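Putative phosphosugar isomerase (Clostridium difficile, PDB 3G68) probably binds and isomerises phosphorylated sugars, as a double-SIS-domain protein related to the isomerase part of glucosamine-6-phosphate synthase. Local coordinates at residues R14-I19 with D182-F187; Q53-N58 with N306-T311; M67-I72 with Y96-A101; I112-G117 with E125-I130; E210-G215 with N252-D257. All coordinates share one frame; numbering follows the deposited sequence. Where two conformers were deposited one is given.

Interaction 1 of 5, residues R14-I19 with D182-F187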
# COMPACT_ATOMS: atom_id res chain seq x y z
N ARG B 14 -8.51 5.71 38.74
CA ARG B 14 -7.83 5.61 40.04
C ARG B 14 -7.25 4.23 40.27
O ARG B 14 -6.13 4.09 40.77
CB ARG B 14 -8.76 5.99 41.21
CG ARG B 14 -9.04 7.49 41.35
CD ARG B 14 -7.78 8.32 41.56
NE ARG B 14 -8.09 9.73 41.78
CZ ARG B 14 -7.20 10.70 42.00
NH1 ARG B 14 -5.89 10.44 42.03
NH2 ARG B 14 -7.63 11.94 42.18
N MSE B 15 -7.99 3.18 39.87
CA MSE B 15 -7.53 1.80 40.07
C MSE B 15 -6.24 1.52 39.28
O MSE B 15 -5.29 0.93 39.81
CB MSE B 15 -8.63 0.80 39.71
CG MSE B 15 -9.81 0.83 40.68
SE MSE B 15 -11.09 -0.60 40.32
CE MSE B 15 -9.87 -2.14 40.80
N ARG B 16 -6.20 1.99 38.06
CA ARG B 16 -5.01 1.85 37.20
C ARG B 16 -3.80 2.59 37.78
O ARG B 16 -2.67 2.08 37.68
CB ARG B 16 -5.29 2.35 35.81
CG ARG B 16 -6.23 1.46 35.07
CD ARG B 16 -6.71 2.13 33.87
NE ARG B 16 -7.72 1.31 33.26
CZ ARG B 16 -8.73 1.77 32.55
NH1 ARG B 16 -8.89 3.07 32.35
NH2 ARG B 16 -9.59 0.91 32.04
N GLU B 17 -4.02 3.76 38.39
CA GLU B 17 -2.96 4.51 39.06
C GLU B 17 -2.38 3.78 40.26
O GLU B 17 -1.14 3.76 40.50
CB GLU B 17 -3.45 5.87 39.53
CG GLU B 17 -3.74 6.82 38.39
CD GLU B 17 -4.40 8.11 38.85
OE1 GLU B 17 -4.75 8.20 40.04
OE2 GLU B 17 -4.60 9.00 37.98
N ILE B 18 -3.28 3.16 41.02
CA ILE B 18 -2.92 2.37 42.17
C ILE B 18 -2.07 1.17 41.77
O ILE B 18 -1.08 0.88 42.40
CB ILE B 18 -4.16 1.98 42.99
CG1 ILE B 18 -4.73 3.25 43.65
CG2 ILE B 18 -3.79 0.92 44.05
CD1 ILE B 18 -6.08 3.02 44.33
N ILE B 19 -2.48 0.47 40.73
CA ILE B 19 -1.73 -0.66 40.18
C ILE B 19 -0.30 -0.21 39.77
O ILE B 19 0.67 -0.84 40.18
CB ILE B 19 -2.52 -1.31 39.00
CG1 ILE B 19 -3.64 -2.18 39.57
CG2 ILE B 19 -1.62 -2.15 38.07
CD1 ILE B 19 -4.72 -2.59 38.53
N ASP B 182 -8.19 -6.52 33.14
CA ASP B 182 -9.27 -7.00 32.28
C ASP B 182 -10.64 -6.78 32.96
O ASP B 182 -11.59 -6.45 32.26
CB ASP B 182 -9.15 -8.49 31.96
CG ASP B 182 -8.07 -8.85 30.94
OD1 ASP B 182 -7.57 -8.00 30.19
OD2 ASP B 182 -7.78 -10.06 30.86
N ALA B 183 -10.74 -6.91 34.29
CA ALA B 183 -12.00 -6.64 35.02
C ALA B 183 -12.26 -5.13 35.06
O ALA B 183 -13.37 -4.65 34.80
CB ALA B 183 -11.90 -7.20 36.46
N ILE B 184 -11.23 -4.37 35.35
CA ILE B 184 -11.35 -2.90 35.43
C ILE B 184 -11.84 -2.29 34.10
O ILE B 184 -12.63 -1.35 34.10
CB ILE B 184 -9.97 -2.27 35.85
CG1 ILE B 184 -9.61 -2.66 37.30
CG2 ILE B 184 -9.96 -0.78 35.62
CD1 ILE B 184 -8.17 -2.21 37.72
N ASN B 185 -11.43 -2.87 32.97
CA ASN B 185 -11.80 -2.36 31.66
C ASN B 185 -13.26 -2.62 31.26
O ASN B 185 -13.75 -2.03 30.31
CB ASN B 185 -10.88 -2.91 30.56
CG ASN B 185 -10.91 -2.03 29.32
OD1 ASN B 185 -10.79 -0.81 29.42
ND2 ASN B 185 -11.07 -2.64 28.17
N ARG B 186 -13.92 -3.52 31.97
CA ARG B 186 -15.35 -3.82 31.73
C ARG B 186 -16.28 -2.95 32.56
O ARG B 186 -17.50 -2.96 32.34
CB ARG B 186 -15.63 -5.29 32.05
CG ARG B 186 -14.85 -6.20 31.13
CD ARG B 186 -15.28 -7.61 31.33
NE ARG B 186 -14.66 -8.50 30.38
CZ ARG B 186 -14.95 -9.78 30.24
NH1 ARG B 186 -15.88 -10.34 31.00
NH2 ARG B 186 -14.32 -10.50 29.33
N PHE B 187 -15.73 -2.21 33.51
CA PHE B 187 -16.52 -1.40 34.44
C PHE B 187 -17.47 -0.46 33.71
O PHE B 187 -18.66 -0.45 33.99
CB PHE B 187 -15.56 -0.67 35.39
CG PHE B 187 -16.22 0.09 36.50
CD1 PHE B 187 -16.85 1.32 36.27
CD2 PHE B 187 -16.10 -0.36 37.84
CE1 PHE B 187 -17.41 2.04 37.32
CE2 PHE B 187 -16.67 0.34 38.89
CZ PHE B 187 -17.32 1.54 38.65
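In one of its two conformers Met-15 bends at chi3 (66°), which brings CE to 3.5 Å from Ile-184 CD1, while SE rests against CG1 of the same isoleucine. Next, Arg-16 runs extended from CG to NE and passes Ile-184 in the opposite direction, NE standing 3.9 Å from Ile-184 CG2, so the aliphatic branch is met by a charged group approaching obliquely. Beyond it, NH2 ends beside the side chain of Asn-185. Ile-19 then meets Ile-184 tip to tip, the two CD1 atoms 3.6 Å apart. Ile-184 therefore serves all three residues: CD1 is wedged between Met-15 and Ile-19, and CG2 turns to the arginine. The joint is mostly apolar. The segment 14-19 belongs to helix 4-20 and meets the last part of helix 170-184 and the type I turn from Ile-184 to Phe-187 that leads into helix 187-200. Helix 145-165 packs against Met-15 through Leu-152, and Glu-10 of a second subunit lies against Arg-16 and Asn-185.

Interaction 2 of 5, residues Q53-N58 with N306-T311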
# COMPACT_ATOMS: atom_id res chain seq x y z
N GLN B 53 -10.71 -11.33 51.69
CA GLN B 53 -10.11 -12.39 52.51
C GLN B 53 -10.00 -13.75 51.81
O GLN B 53 -8.94 -14.38 51.91
CB GLN B 53 -10.78 -12.49 53.89
CG GLN B 53 -10.18 -13.58 54.79
CD GLN B 53 -10.69 -14.99 54.49
OE1 GLN B 53 -11.82 -15.16 54.04
NE2 GLN B 53 -9.88 -16.00 54.80
N PRO B 54 -11.07 -14.22 51.13
CA PRO B 54 -10.89 -15.51 50.45
C PRO B 54 -9.75 -15.50 49.44
O PRO B 54 -8.92 -16.41 49.43
CB PRO B 54 -12.23 -15.75 49.77
CG PRO B 54 -13.22 -14.98 50.58
CD PRO B 54 -12.45 -13.73 50.96
N TYR B 55 -9.69 -14.47 48.61
CA TYR B 55 -8.61 -14.35 47.62
C TYR B 55 -7.27 -14.45 48.27
O TYR B 55 -6.40 -15.20 47.81
CB TYR B 55 -8.72 -13.00 46.90
CG TYR B 55 -7.60 -12.65 45.94
CD1 TYR B 55 -7.56 -13.18 44.66
CD2 TYR B 55 -6.62 -11.71 46.29
CE1 TYR B 55 -6.54 -12.84 43.78
CE2 TYR B 55 -5.62 -11.35 45.39
CZ TYR B 55 -5.60 -11.91 44.13
OH TYR B 55 -4.62 -11.55 43.21
N LEU B 56 -7.12 -13.72 49.37
CA LEU B 56 -5.87 -13.66 50.08
C LEU B 56 -5.51 -14.99 50.72
O LEU B 56 -4.34 -15.39 50.68
CB LEU B 56 -5.90 -12.57 51.12
CG LEU B 56 -5.85 -11.16 50.53
CD1 LEU B 56 -6.00 -10.15 51.68
CD2 LEU B 56 -4.58 -10.97 49.72
N GLN B 57 -6.51 -15.65 51.30
CA GLN B 57 -6.31 -16.96 51.91
C GLN B 57 -5.83 -17.97 50.85
O GLN B 57 -4.99 -18.81 51.13
CB GLN B 57 -7.60 -17.43 52.59
CG GLN B 57 -7.47 -18.72 53.44
CD GLN B 57 -6.59 -18.60 54.69
OE1 GLN B 57 -6.24 -17.51 55.14
NE2 GLN B 57 -6.27 -19.73 55.29
N ASN B 58 -6.40 -17.88 49.65
CA ASN B 58 -5.99 -18.71 48.54
C ASN B 58 -4.56 -18.37 48.06
O ASN B 58 -3.76 -19.27 47.83
CB ASN B 58 -6.98 -18.55 47.39
CG ASN B 58 -6.66 -19.43 46.22
OD1 ASN B 58 -6.03 -18.97 45.25
ND2 ASN B 58 -7.06 -20.69 46.29
N ASN B 306 -13.76 -15.50 36.58
CA ASN B 306 -12.86 -15.51 37.72
C ASN B 306 -13.61 -15.15 39.02
O ASN B 306 -14.12 -14.03 39.15
CB ASN B 306 -11.68 -14.55 37.48
CG ASN B 306 -10.64 -14.60 38.58
OD1 ASN B 306 -10.89 -14.18 39.72
ND2 ASN B 306 -9.45 -15.09 38.24
N PRO B 307 -13.64 -16.09 39.98
CA PRO B 307 -14.41 -15.90 41.21
C PRO B 307 -13.94 -14.77 42.11
O PRO B 307 -14.69 -14.37 43.00
CB PRO B 307 -14.28 -17.25 41.92
CG PRO B 307 -13.04 -17.82 41.40
CD PRO B 307 -12.91 -17.37 40.00
N TYR B 308 -12.72 -14.29 41.90
CA TYR B 308 -12.16 -13.23 42.69
C TYR B 308 -12.29 -11.88 41.98
O TYR B 308 -12.75 -10.92 42.58
CB TYR B 308 -10.70 -13.50 42.99
CG TYR B 308 -10.45 -14.87 43.59
CD1 TYR B 308 -10.93 -15.20 44.85
CD2 TYR B 308 -9.70 -15.84 42.89
CE1 TYR B 308 -10.71 -16.44 45.40
CE2 TYR B 308 -9.48 -17.11 43.44
CZ TYR B 308 -9.98 -17.39 44.71
OH TYR B 308 -9.77 -18.63 45.29
N TYR B 309 -11.92 -11.83 40.71
CA TYR B 309 -11.88 -10.52 40.01
C TYR B 309 -13.23 -9.97 39.55
O TYR B 309 -13.35 -8.77 39.24
CB TYR B 309 -10.83 -10.51 38.87
CG TYR B 309 -9.45 -10.94 39.35
CD1 TYR B 309 -8.92 -10.46 40.55
CD2 TYR B 309 -8.67 -11.84 38.60
CE1 TYR B 309 -7.65 -10.88 41.00
CE2 TYR B 309 -7.43 -12.22 39.03
CZ TYR B 309 -6.92 -11.76 40.23
OH TYR B 309 -5.68 -12.16 40.67
N GLN B 310 -14.25 -10.82 39.55
CA GLN B 310 -15.64 -10.38 39.28
C GLN B 310 -16.07 -9.32 40.28
O GLN B 310 -17.05 -8.61 40.02
CB GLN B 310 -16.61 -11.57 39.32
CG GLN B 310 -16.75 -12.23 40.70
CD GLN B 310 -17.72 -13.41 40.73
OE1 GLN B 310 -18.61 -13.54 39.90
NE2 GLN B 310 -17.52 -14.28 41.70
N THR B 311 -15.40 -9.24 41.42
CA THR B 311 -15.70 -8.23 42.43
C THR B 311 -15.61 -6.80 41.86
O THR B 311 -16.22 -5.90 42.37
CB THR B 311 -14.80 -8.38 43.70
OG1 THR B 311 -15.33 -7.57 44.76
CG2 THR B 311 -13.35 -7.97 43.40
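A cluster of three tyrosines, Tyr-55, Tyr-308 and Tyr-309, joins helix 43-59 to the loop between strand 299-300 and helix 316-324. Tyr-55 directs the edge of its ring at the face of Tyr-308 in a T-shaped pair, with centroids 5.4 Å apart and planes at 68°; the leading atom is Tyr-55 CD1, 3.5 Å from Tyr-308 CG. Tyr-55 CG lies anti to the backbone N (chi1 174°); at the far end of the ring, Tyr-55 OH hydrogen-bonds to Tyr-309 OH at 2.8 Å. That second hydroxyl is also bonded to Glu-176 of helix 170-184. At the more exposed end, Tyr-308 OH sits 3.3 Å from Asn-58 CG, the two side chains crossing at about a right angle. The loop is shaped by Asn-306: its OD1 accepts from Tyr-308 N and Tyr-309 N, each at 2.8 Å, from opposite faces of the amide plane. This fixes the backbone that carries both rings. Met-155 of helix 145-165 packs on Tyr-55 and Tyr-309. The arrangement is an aromatic cluster in which the Asx turn and Asx motif at Asn-306 set two of the rings against a third from a helix of the N-terminal SIS domain.

Interaction 3 of 5, residues M67-I72 with Y96-A101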
# COMPACT_ATOMS: atom_id res chain seq x y z
N MSE B 67 -12.00 -9.30 60.69
CA MSE B 67 -12.74 -9.16 61.93
C MSE B 67 -13.31 -7.77 62.11
O MSE B 67 -12.65 -6.79 61.77
CB MSE B 67 -11.79 -9.39 63.11
CG MSE B 67 -11.05 -10.71 63.11
SE MSE B 67 -9.83 -10.73 64.62
CE MSE B 67 -8.80 -12.39 64.29
N TYR B 68 -14.51 -7.69 62.67
CA TYR B 68 -15.07 -6.41 63.09
C TYR B 68 -14.17 -5.91 64.25
O TYR B 68 -13.64 -6.73 65.01
CB TYR B 68 -16.50 -6.56 63.64
CG TYR B 68 -17.64 -6.64 62.65
CD1 TYR B 68 -17.98 -5.55 61.83
CD2 TYR B 68 -18.47 -7.76 62.61
CE1 TYR B 68 -19.06 -5.61 60.97
CE2 TYR B 68 -19.56 -7.83 61.76
CZ TYR B 68 -19.87 -6.76 60.93
OH TYR B 68 -20.98 -6.84 60.07
N PRO B 69 -14.00 -4.59 64.39
CA PRO B 69 -13.16 -4.10 65.49
C PRO B 69 -13.65 -4.55 66.89
O PRO B 69 -12.81 -4.88 67.74
CB PRO B 69 -13.25 -2.58 65.34
CG PRO B 69 -13.55 -2.37 63.90
CD PRO B 69 -14.47 -3.49 63.54
N PHE B 70 -14.97 -4.62 67.12
CA PHE B 70 -15.50 -5.08 68.43
C PHE B 70 -15.08 -6.51 68.81
O PHE B 70 -15.11 -6.87 69.98
CB PHE B 70 -17.02 -4.91 68.57
CG PHE B 70 -17.86 -5.77 67.66
CD1 PHE B 70 -18.11 -7.11 67.96
CD2 PHE B 70 -18.46 -5.22 66.52
CE1 PHE B 70 -18.94 -7.90 67.13
CE2 PHE B 70 -19.27 -5.99 65.69
CZ PHE B 70 -19.51 -7.34 66.00
N MSE B 71 -14.71 -7.32 67.81
CA MSE B 71 -14.25 -8.68 68.03
C MSE B 71 -12.81 -8.75 68.48
O MSE B 71 -12.42 -9.77 69.03
CB MSE B 71 -14.41 -9.52 66.76
CG MSE B 71 -15.86 -9.72 66.30
SE MSE B 71 -15.90 -10.57 64.51
CE MSE B 71 -14.76 -12.19 64.92
N ILE B 72 -12.03 -7.70 68.23
CA ILE B 72 -10.62 -7.66 68.57
C ILE B 72 -10.48 -7.42 70.08
O ILE B 72 -10.99 -6.42 70.61
CB ILE B 72 -9.85 -6.52 67.84
CG1 ILE B 72 -9.95 -6.63 66.31
CG2 ILE B 72 -8.39 -6.48 68.31
CD1 ILE B 72 -9.05 -7.66 65.66
N TYR B 96 -12.77 5.31 65.35
CA TYR B 96 -12.27 4.98 66.70
C TYR B 96 -12.26 3.49 66.96
O TYR B 96 -11.31 2.95 67.52
CB TYR B 96 -13.07 5.74 67.76
CG TYR B 96 -12.65 7.17 67.92
CD1 TYR B 96 -12.30 7.96 66.81
CD2 TYR B 96 -12.62 7.76 69.18
CE1 TYR B 96 -11.90 9.28 66.96
CE2 TYR B 96 -12.22 9.08 69.34
CZ TYR B 96 -11.86 9.84 68.22
OH TYR B 96 -11.49 11.14 68.36
N SER B 97 -13.33 2.83 66.51
CA SER B 97 -13.46 1.38 66.58
C SER B 97 -12.18 0.74 65.99
O SER B 97 -11.48 -0.03 66.66
CB SER B 97 -14.75 0.96 65.84
OG SER B 97 -14.97 1.71 64.61
N THR B 98 -11.86 1.13 64.76
CA THR B 98 -10.70 0.63 64.04
C THR B 98 -9.39 1.08 64.70
O THR B 98 -8.52 0.25 64.93
CB THR B 98 -10.74 1.10 62.59
OG1 THR B 98 -12.02 0.75 62.06
CG2 THR B 98 -9.60 0.46 61.76
N TYR B 99 -9.28 2.36 65.02
CA TYR B 99 -8.09 2.88 65.72
C TYR B 99 -7.79 2.10 67.00
O TYR B 99 -6.64 1.72 67.25
CB TYR B 99 -8.27 4.35 66.06
N ASN B 100 -8.84 1.84 67.80
CA ASN B 100 -8.69 1.13 69.07
C ASN B 100 -8.24 -0.32 68.92
O ASN B 100 -7.46 -0.80 69.75
CB ASN B 100 -9.99 1.19 69.89
CG ASN B 100 -10.27 2.58 70.44
OD1 ASN B 100 -9.41 3.45 70.43
ND2 ASN B 100 -11.48 2.78 70.93
N ALA B 101 -8.74 -1.00 67.90
CA ALA B 101 -8.36 -2.39 67.62
C ALA B 101 -6.90 -2.48 67.24
O ALA B 101 -6.20 -3.40 67.68
CB ALA B 101 -9.19 -2.95 66.51
O HOH W 1 -11.91 -2.33 69.26
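Pro-69 presses its ring against the first turn of helix 96-107, and this is the tight part of the contact. Its CB lies 3.4 Å from Ser-97 O and 3.9 Å from Ser-97 CB, so the proline meets backbone and side chain of the serine together. CG of the same ring reaches Thr-98, 3.9 Å from OG1, the two side chains crossing at a slant. A turn further along the helix, Ala-101 presents its methyl to Ile-72: Ala-101 CB is 3.8 Å from Ile-72 CG1, and Ile-72 CG2 comes equally close to Ala-101 O. The same methyl is a looser 4.2 Å from Pro-69 CB, which makes Ala-101 the small residue shared by Pro-69, at the start of the 3-10 segment 69-71, and Ile-72 just after it. No direct hydrogen bond crosses the contact. The looser side is instead bridged by a water, which donates to Pro-69 O at 3.1 Å and only weakly to Ser-97 O. Ser-97 OG bonds to Ser-42 OG, in the loop after strand 36-40. The Thr-98 side chain is about 5 Å from a bound citrate, probably from the crystallisation liquor, which may mark a pocket. The turn 69-71 follows edge strand 63-67 and lies between strand 36-40, whose Thr-40 and Ile-38 touch Pro-69 and Ile-72, and the start of helix 96-107.

Interaction 4 of 5, residues I112-G117 with E125-I130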
# COMPACT_ATOMS: atom_id res chain seq x y z
N ILE B 112 1.62 -3.12 62.49
CA ILE B 112 0.42 -2.37 62.15
C ILE B 112 0.54 -1.71 60.77
O ILE B 112 1.55 -1.05 60.46
CB ILE B 112 0.14 -1.26 63.18
CG1 ILE B 112 0.11 -1.83 64.62
CG2 ILE B 112 -1.17 -0.53 62.87
CD1 ILE B 112 -0.93 -2.94 64.88
N ALA B 113 -0.50 -1.88 59.97
CA ALA B 113 -0.59 -1.25 58.66
C ALA B 113 -1.92 -0.51 58.60
O ALA B 113 -2.91 -0.96 59.22
CB ALA B 113 -0.48 -2.28 57.55
N SER B 114 -1.94 0.62 57.89
CA SER B 114 -3.15 1.41 57.70
C SER B 114 -3.54 1.51 56.22
O SER B 114 -2.68 1.49 55.34
CB SER B 114 -3.00 2.82 58.30
OG SER B 114 -1.86 3.52 57.78
N MSE B 115 -4.84 1.56 55.95
CA MSE B 115 -5.37 1.79 54.62
C MSE B 115 -6.49 2.81 54.71
O MSE B 115 -7.67 2.48 54.87
CB MSE B 115 -5.84 0.48 53.97
CG MSE B 115 -4.72 -0.49 53.70
SE MSE B 115 -5.27 -1.83 52.37
CE MSE B 115 -3.48 -2.79 52.11
N ALA B 116 -6.08 4.07 54.69
CA ALA B 116 -6.99 5.19 54.70
C ALA B 116 -7.02 5.80 53.29
O ALA B 116 -6.06 5.63 52.51
CB ALA B 116 -6.54 6.22 55.73
N GLY B 117 -8.11 6.51 52.99
CA GLY B 117 -8.31 7.14 51.69
C GLY B 117 -7.89 8.59 51.61
O GLY B 117 -8.31 9.32 50.71
N GLU B 125 -1.07 7.30 62.43
CA GLU B 125 -0.28 7.66 63.63
C GLU B 125 0.33 6.48 64.36
O GLU B 125 1.43 6.60 64.90
CB GLU B 125 -1.13 8.43 64.64
CG GLU B 125 -1.55 9.80 64.15
CD GLU B 125 -2.41 10.54 65.15
OE1 GLU B 125 -2.44 10.18 66.36
OE2 GLU B 125 -3.06 11.52 64.72
N ILE B 126 -0.38 5.36 64.41
CA ILE B 126 0.11 4.16 65.10
C ILE B 126 0.49 3.06 64.12
O ILE B 126 0.64 1.91 64.52
CB ILE B 126 -0.94 3.62 66.12
CG1 ILE B 126 -2.26 3.19 65.44
CG2 ILE B 126 -1.21 4.67 67.20
CD1 ILE B 126 -3.29 2.59 66.40
N SER B 127 0.69 3.43 62.85
CA SER B 127 0.99 2.45 61.81
C SER B 127 2.47 2.39 61.46
O SER B 127 3.14 3.43 61.34
CB SER B 127 0.18 2.80 60.56
OG SER B 127 -1.19 2.87 60.87
N ASP B 128 2.97 1.17 61.28
CA ASP B 128 4.33 0.92 60.86
C ASP B 128 4.37 1.11 59.33
O ASP B 128 5.38 1.58 58.81
CB ASP B 128 4.76 -0.49 61.27
CG ASP B 128 4.74 -0.68 62.79
OD1 ASP B 128 5.43 0.09 63.48
OD2 ASP B 128 4.02 -1.58 63.30
N TYR B 129 3.26 0.77 58.64
CA TYR B 129 3.17 0.84 57.16
C TYR B 129 1.93 1.60 56.71
O TYR B 129 0.82 1.12 56.93
CB TYR B 129 3.12 -0.57 56.58
CG TYR B 129 4.15 -1.43 57.22
CD1 TYR B 129 5.50 -1.25 56.91
CD2 TYR B 129 3.81 -2.37 58.17
CE1 TYR B 129 6.48 -2.00 57.53
CE2 TYR B 129 4.77 -3.15 58.79
CZ TYR B 129 6.11 -2.95 58.47
OH TYR B 129 7.07 -3.71 59.08
N ILE B 130 2.13 2.78 56.12
CA ILE B 130 1.03 3.63 55.69
C ILE B 130 0.76 3.25 54.24
O ILE B 130 1.43 3.74 53.34
CB ILE B 130 1.39 5.12 55.85
CG1 ILE B 130 1.62 5.43 57.33
CG2 ILE B 130 0.29 6.02 55.30
CD1 ILE B 130 2.15 6.84 57.59
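Strands 111-116 and 129-130 pair in parallel, Ala-113 opposite Tyr-129 and Ser-114 opposite Ile-130, with Tyr-129 N donating to Ile-112 O (3.1 Å) and Ser-114 N to Tyr-129 O (3.0 Å). Ile-112 O also accepts from Asp-128 N at 2.8 Å, so one carbonyl holds two successive amides. Asp-128 returns the bond through its side chain: OD2, met on its anti side, accepts from Ile-112 N at 3.0 Å, with an N-H...O angle of 163°, which pins the entrance to the short strand. Ile-112 CG2 packs 3.5 Å from Ile-126 O. On one face Ala-113 CB sits at the edge of the Tyr-129 ring, 4.1 Å from Tyr-129 CB. On the other, Ser-114 and Ser-127 face each other; Ser-114 OG is hydrogen-bonded to Asp-124 and, in the conformer described, Ser-127 OG to Ile-123 O. Strand 111-116 continues the sheet to strand 84-90 on its far side, and the short 129-130 forms the outer edge, as in the parallel alpha-beta sandwich of SIS domains.

Interaction 5 of 5, residues E210-G215 with N252-D257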
# COMPACT_ATOMS: atom_id res chain seq x y z
N GLU B 210 -39.04 -2.80 50.60
CA GLU B 210 -38.00 -3.52 51.36
C GLU B 210 -37.30 -4.45 50.41
O GLU B 210 -37.95 -5.09 49.54
CB GLU B 210 -38.58 -4.23 52.60
CG GLU B 210 -39.66 -5.24 52.37
CD GLU B 210 -39.15 -6.65 52.19
OE1 GLU B 210 -37.92 -6.82 52.10
OE2 GLU B 210 -40.01 -7.61 52.15
N ILE B 211 -35.99 -4.52 50.57
CA ILE B 211 -35.16 -5.27 49.63
C ILE B 211 -34.29 -6.32 50.31
O ILE B 211 -33.81 -6.12 51.42
CB ILE B 211 -34.20 -4.29 48.89
CG1 ILE B 211 -34.96 -3.19 48.14
CG2 ILE B 211 -33.29 -5.06 47.90
CD1 ILE B 211 -34.10 -2.02 47.65
N ARG B 212 -34.07 -7.43 49.62
CA ARG B 212 -33.13 -8.44 50.04
C ARG B 212 -32.25 -8.76 48.82
O ARG B 212 -32.74 -8.73 47.70
CB ARG B 212 -33.83 -9.69 50.58
CG ARG B 212 -34.49 -9.42 51.91
CD ARG B 212 -35.00 -10.71 52.51
NE ARG B 212 -35.67 -10.45 53.77
CZ ARG B 212 -36.93 -10.10 53.89
NH1 ARG B 212 -37.73 -9.99 52.83
NH2 ARG B 212 -37.42 -9.87 55.11
N ILE B 213 -30.96 -8.94 49.02
CA ILE B 213 -30.03 -9.30 47.94
C ILE B 213 -29.55 -10.71 48.27
O ILE B 213 -29.21 -10.99 49.43
CB ILE B 213 -28.81 -8.35 47.84
CG1 ILE B 213 -29.28 -6.91 47.70
CG2 ILE B 213 -27.91 -8.75 46.64
CD1 ILE B 213 -28.11 -5.89 47.75
N ILE B 214 -29.57 -11.60 47.28
CA ILE B 214 -29.08 -12.97 47.46
C ILE B 214 -27.88 -13.14 46.53
O ILE B 214 -28.01 -12.92 45.31
CB ILE B 214 -30.15 -14.02 47.10
CG1 ILE B 214 -31.46 -13.74 47.85
CG2 ILE B 214 -29.63 -15.44 47.37
CD1 ILE B 214 -32.55 -14.70 47.51
N GLY B 215 -26.72 -13.45 47.11
CA GLY B 215 -25.46 -13.62 46.36
C GLY B 215 -24.82 -14.99 46.57
O GLY B 215 -25.21 -15.76 47.44
N ASN B 252 -39.34 -17.33 54.67
CA ASN B 252 -40.57 -17.17 55.46
C ASN B 252 -41.08 -15.75 55.42
O ASN B 252 -42.28 -15.55 55.55
CB ASN B 252 -40.37 -17.57 56.92
CG ASN B 252 -40.18 -19.04 57.12
OD1 ASN B 252 -39.09 -19.52 57.47
ND2 ASN B 252 -41.21 -19.79 56.86
N ALA B 253 -40.19 -14.75 55.30
CA ALA B 253 -40.59 -13.35 55.33
C ALA B 253 -40.87 -12.73 53.95
O ALA B 253 -41.17 -11.53 53.88
CB ALA B 253 -39.53 -12.49 56.08
N ILE B 254 -40.84 -13.50 52.87
CA ILE B 254 -41.06 -12.94 51.53
C ILE B 254 -42.56 -12.78 51.28
O ILE B 254 -43.36 -13.71 51.58
CB ILE B 254 -40.37 -13.80 50.45
CG1 ILE B 254 -38.85 -13.86 50.67
CG2 ILE B 254 -40.71 -13.32 49.02
CD1 ILE B 254 -38.06 -12.51 50.72
N ASN B 255 -42.95 -11.61 50.78
CA ASN B 255 -44.35 -11.34 50.43
C ASN B 255 -44.41 -10.49 49.17
O ASN B 255 -43.36 -10.17 48.59
CB ASN B 255 -45.13 -10.76 51.61
CG ASN B 255 -44.54 -9.49 52.11
OD1 ASN B 255 -44.42 -8.55 51.34
ND2 ASN B 255 -44.16 -9.44 53.40
N SER B 256 -45.61 -10.15 48.71
CA SER B 256 -45.74 -9.48 47.41
C SER B 256 -45.14 -8.07 47.37
O SER B 256 -44.93 -7.48 46.28
CB SER B 256 -47.20 -9.50 46.94
OG SER B 256 -47.91 -8.58 47.72
N ASP B 257 -44.91 -7.49 48.54
CA ASP B 257 -44.24 -6.19 48.64
C ASP B 257 -42.69 -6.29 48.75
O ASP B 257 -42.03 -5.24 48.89
CB ASP B 257 -44.76 -5.39 49.85
CG ASP B 257 -46.13 -4.74 49.63
OD1 ASP B 257 -46.60 -4.55 48.47
OD2 ASP B 257 -46.71 -4.36 50.67
O HOH W 2 -40.39 -3.52 47.65
O HOH W 3 -40.41 -9.13 54.82
O HOH W 4 -42.56 -6.96 52.18
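Glu-210 OE2 is gripped by several groups: water 4 donates to it at 2.6 Å, water 3 donates at 3.1 Å, and Ser-258 OG, on the neighbouring strand 258-264, hydrogen-bonds to it. Both waters reach the loop. Water 4 also donates to Asn-255 OD1, and water 3 donates to Ala-253 O at 2.7 Å while accepting from Arg-212 NH2 in the plane of the guanidinium. Arg-212 closes the network on its own strand through a salt bridge, NH1 lying 3.3 Å from Glu-210 OE1. Its chain is extended from CG to NE, and chi4 of 85° carries CZ off the line of the chain. There NH1 lies 3.3 Å from Ile-254 CD1 and NH2 3.5 Å from Ala-253 CB, so the charged group meets two alkyl ends obliquely. Asn-255 OD1 accepts from Asp-257 N at 3.0 Å, an Asx turn that shapes the loop. Water 2 receives a weak bond from Glu-210 N and donates to Asp-257 O. This water-mediated surface contact joins strand 210-215 to the loop that ends the beta-alpha-beta crossover from strand 238-242 through helix 243-250 to strand 258-264, a connection passing over 210-215, as in the alpha-beta sandwich of SIS domains.

The chain carries two five-stranded parallel sheets of the same 2-1-3-4-5 order, consistent with two SIS domains. Interactions 3 and 4 belong to the first, their centres 14 Å apart and in contact where Tyr-99 of helix 96-107 meets Ile-126. Interaction 5 lies at the second sheet, its centre about 39 Å from that of interaction 4 and across the chain's centre. Interactions 1 and 2 are the long-range closures: their segments alternate along the sequence, their centres lie 16 Å apart, and they touch through Ala-183 and Tyr-309. Interaction 2 encloses interactions 3, 4 and 5 along the chain, so the loop after the second sheet returns to the first domain and ties the halves together.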